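Local coordinates for HPV18 E7 (PDB 6IWD), which probably drives quiescent host cells into the cell cycle to support viral genome replication, this fragment being its zinc-binding C-terminal domain, at residues 16-21 and 46-51. Numbering follows the deposited sequence.
Sequences CKCEAR and FVCPWC. With ZN (zinc ion), chain F; PO4 (phosphate ion), chain E.
Cys18, Cys48 and Cys51 meet across this contact through a zinc ion, so metal bonds hold together two chain segments that bury little surface against each other. This is the Cys4 zinc site of the E7 C-terminal domain, built from two CxxC motifs; Cys15, just ahead of 16-21, supplies the fourth sulfur. Cys18 SG sits 2.3 Å from the zinc ion, and Cys48 SG and Cys51 SG complete the share of these segments.

Two of the thiolates are also gripped by backbone N-H groups. Cys48 is the N-cap of the short helix starting at Pro49, and its SG accepts a nearly straight bond from Cys51 N (172°). In the loop between strands 7-14 and 21-28, Ala20 N donates to Cys18 SG over 3.5 Å. Both bonds would be expected to ease the negative charge that the thiolates bring to the site.

Beside the site, Cys51 SG rests against Lys17 CB at 3.6 Å. From there the lysine chain bends back, and NZ donates a hydrogen bond to Cys16 O from above the carbonyl plane and forms a salt bridge with Glu27 of the second subunit. Phe46, whose side chain packs on Ile22 and Leu24 of strand 21-28, contributes its backbone: Cys16 N donates to Phe46 O at 3.0 Å, and Phe46 pairs in an antiparallel ladder with a strand of the second subunit. Cys16 is not a zinc ligand. With chi1 at 60°, its SG lies between the backbone N and the carbonyl carbon and touches Val47 CG2 at 3.7 Å.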
loop_
_atom_site.group_PDB
_atom_site.type_symbol
_atom_site.label_atom_id
_atom_site.label_comp_id
_atom_site.label_asym_id
_atom_site.label_seq_id
_atom_site.Cartn_x
_atom_site.Cartn_y
_atom_site.Cartn_z
ATOM N N CYS B 16 16.659 -9.973 2.116
ATOM C CA CYS B 16 16.852 -10.206 0.693
ATOM C C CYS B 16 18.316 -10.372 0.314
ATOM O O CYS B 16 18.611 -10.561 -0.870
ATOM C CB CYS B 16 16.224 -9.076 -0.124
ATOM S SG CYS B 16 16.873 -7.426 0.208
ATOM N N LYS B 17 19.232 -10.320 1.280
ATOM C CA LYS B 17 20.652 -10.476 0.995
ATOM C C LYS B 17 21.277 -11.724 1.598
ATOM O O LYS B 17 22.268 -12.215 1.054
ATOM C CB LYS B 17 21.438 -9.255 1.491
ATOM C CG LYS B 17 21.060 -7.955 0.807
ATOM C CD LYS B 17 21.222 -8.067 -0.703
ATOM C CE LYS B 17 20.091 -7.352 -1.418
ATOM N NZ LYS B 17 19.611 -8.094 -2.627
ATOM N N CYS B 18 20.730 -12.264 2.692
ATOM C CA CYS B 18 21.474 -13.268 3.446
ATOM C C CYS B 18 20.634 -14.380 4.063
ATOM O O CYS B 18 21.173 -15.148 4.872
ATOM C CB CYS B 18 22.263 -12.599 4.567
ATOM S SG CYS B 18 21.268 -12.324 6.042
ATOM N N GLU B 19 19.345 -14.488 3.747
ATOM C CA GLU B 19 18.492 -15.590 4.189
ATOM C C GLU B 19 18.151 -15.539 5.680
ATOM O O GLU B 19 17.371 -16.381 6.149
ATOM C CB GLU B 19 19.115 -16.960 3.871
ATOM C CG GLU B 19 18.184 -18.013 3.293
ATOM C CD GLU B 19 18.955 -19.171 2.667
ATOM O OE1 GLU B 19 18.656 -20.345 2.977
ATOM O OE2 GLU B 19 19.873 -18.903 1.866
ATOM N N ALA B 20 18.700 -14.598 6.445
ATOM C CA ALA B 20 18.331 -14.501 7.852
ATOM C C ALA B 20 16.883 -14.047 7.991
ATOM O O ALA B 20 16.369 -13.283 7.169
ATOM C CB ALA B 20 19.248 -13.531 8.595
ATOM N N ARG B 21 16.223 -14.534 9.039
ATOM C CA ARG B 21 14.841 -14.160 9.310
ATOM C C ARG B 21 14.775 -12.803 10.001
ATOM O O ARG B 21 15.576 -12.497 10.889
ATOM C CB ARG B 21 14.157 -15.218 10.179
ATOM C CG ARG B 21 14.023 -16.571 9.513
ATOM C CD ARG B 21 13.910 -17.663 10.551
ATOM N NE ARG B 21 12.695 -17.526 11.346
ATOM C CZ ARG B 21 11.618 -18.292 11.195
ATOM N NH1 ARG B 21 11.614 -19.251 10.277
ATOM N NH2 ARG B 21 10.550 -18.104 11.963
ATOM N N PHE B 46 13.064 -6.488 2.892
ATOM C CA PHE B 46 13.852 -5.872 3.949
ATOM C C PHE B 46 15.269 -6.431 3.985
ATOM O O PHE B 46 15.515 -7.585 3.625
ATOM C CB PHE B 46 13.179 -6.060 5.308
ATOM C CG PHE B 46 12.031 -5.137 5.519
ATOM C CD1 PHE B 46 10.801 -5.400 4.929
ATOM C CD2 PHE B 46 12.188 -3.974 6.266
ATOM C CE1 PHE B 46 9.735 -4.525 5.097
ATOM C CE2 PHE B 46 11.129 -3.103 6.449
ATOM C CZ PHE B 46 9.897 -3.376 5.867
ATOM N N VAL B 47 16.202 -5.577 4.399
ATOM C CA VAL B 47 17.607 -5.922 4.570
ATOM C C VAL B 47 17.891 -5.985 6.065
ATOM O O VAL B 47 17.569 -5.042 6.798
ATOM C CB VAL B 47 18.523 -4.895 3.880
ATOM C CG1 VAL B 47 19.970 -5.318 3.994
ATOM C CG2 VAL B 47 18.120 -4.708 2.416
ATOM N N CYS B 48 18.486 -7.091 6.515
ATOM C CA CYS B 48 18.765 -7.250 7.935
ATOM C C CYS B 48 19.813 -6.228 8.372
ATOM O O CYS B 48 20.475 -5.612 7.536
ATOM C CB CYS B 48 19.212 -8.686 8.243
ATOM S SG CYS B 48 20.877 -9.182 7.707
ATOM N N PRO B 49 19.942 -5.983 9.681
ATOM C CA PRO B 49 20.897 -4.951 10.119
ATOM C C PRO B 49 22.326 -5.245 9.712
ATOM O O PRO B 49 23.057 -4.324 9.326
ATOM C CB PRO B 49 20.725 -4.944 11.642
ATOM C CG PRO B 49 19.319 -5.393 11.847
ATOM C CD PRO B 49 19.095 -6.444 10.794
ATOM N N TRP B 50 22.744 -6.512 9.762
ATOM C CA TRP B 50 24.121 -6.836 9.406
ATOM C C TRP B 50 24.407 -6.503 7.948
ATOM O O TRP B 50 25.376 -5.798 7.639
ATOM C CB TRP B 50 24.425 -8.308 9.689
ATOM C CG TRP B 50 25.889 -8.576 9.534
ATOM C CD1 TRP B 50 26.830 -8.547 10.522
ATOM C CD2 TRP B 50 26.594 -8.853 8.317
ATOM N NE1 TRP B 50 28.070 -8.805 10.000
ATOM C CE2 TRP B 50 27.955 -8.994 8.649
ATOM C CE3 TRP B 50 26.206 -9.004 6.983
ATOM C CZ2 TRP B 50 28.925 -9.280 7.704
ATOM C CZ3 TRP B 50 27.169 -9.282 6.047
ATOM C CH2 TRP B 50 28.516 -9.420 6.409
ATOM N N CYS B 51 23.571 -6.999 7.030
ATOM C CA CYS B 51 23.750 -6.690 5.614
ATOM C C CYS B 51 23.632 -5.201 5.328
ATOM O O CYS B 51 24.155 -4.732 4.309
ATOM C CB CYS B 51 22.732 -7.453 4.775
ATOM S SG CYS B 51 23.010 -9.216 4.770
HETATM ZN ZN ZN F . 21.054 -10.095 5.762
HETATM P P PO4 E . 9.443 -21.390 9.413
HETATM O O1 PO4 E . 10.909 -21.332 9.028
HETATM O O2 PO4 E . 9.033 -22.784 9.838
HETATM O O3 PO4 E . 9.218 -20.442 10.570
HETATM O O4 PO4 E . 8.597 -20.966 8.229
#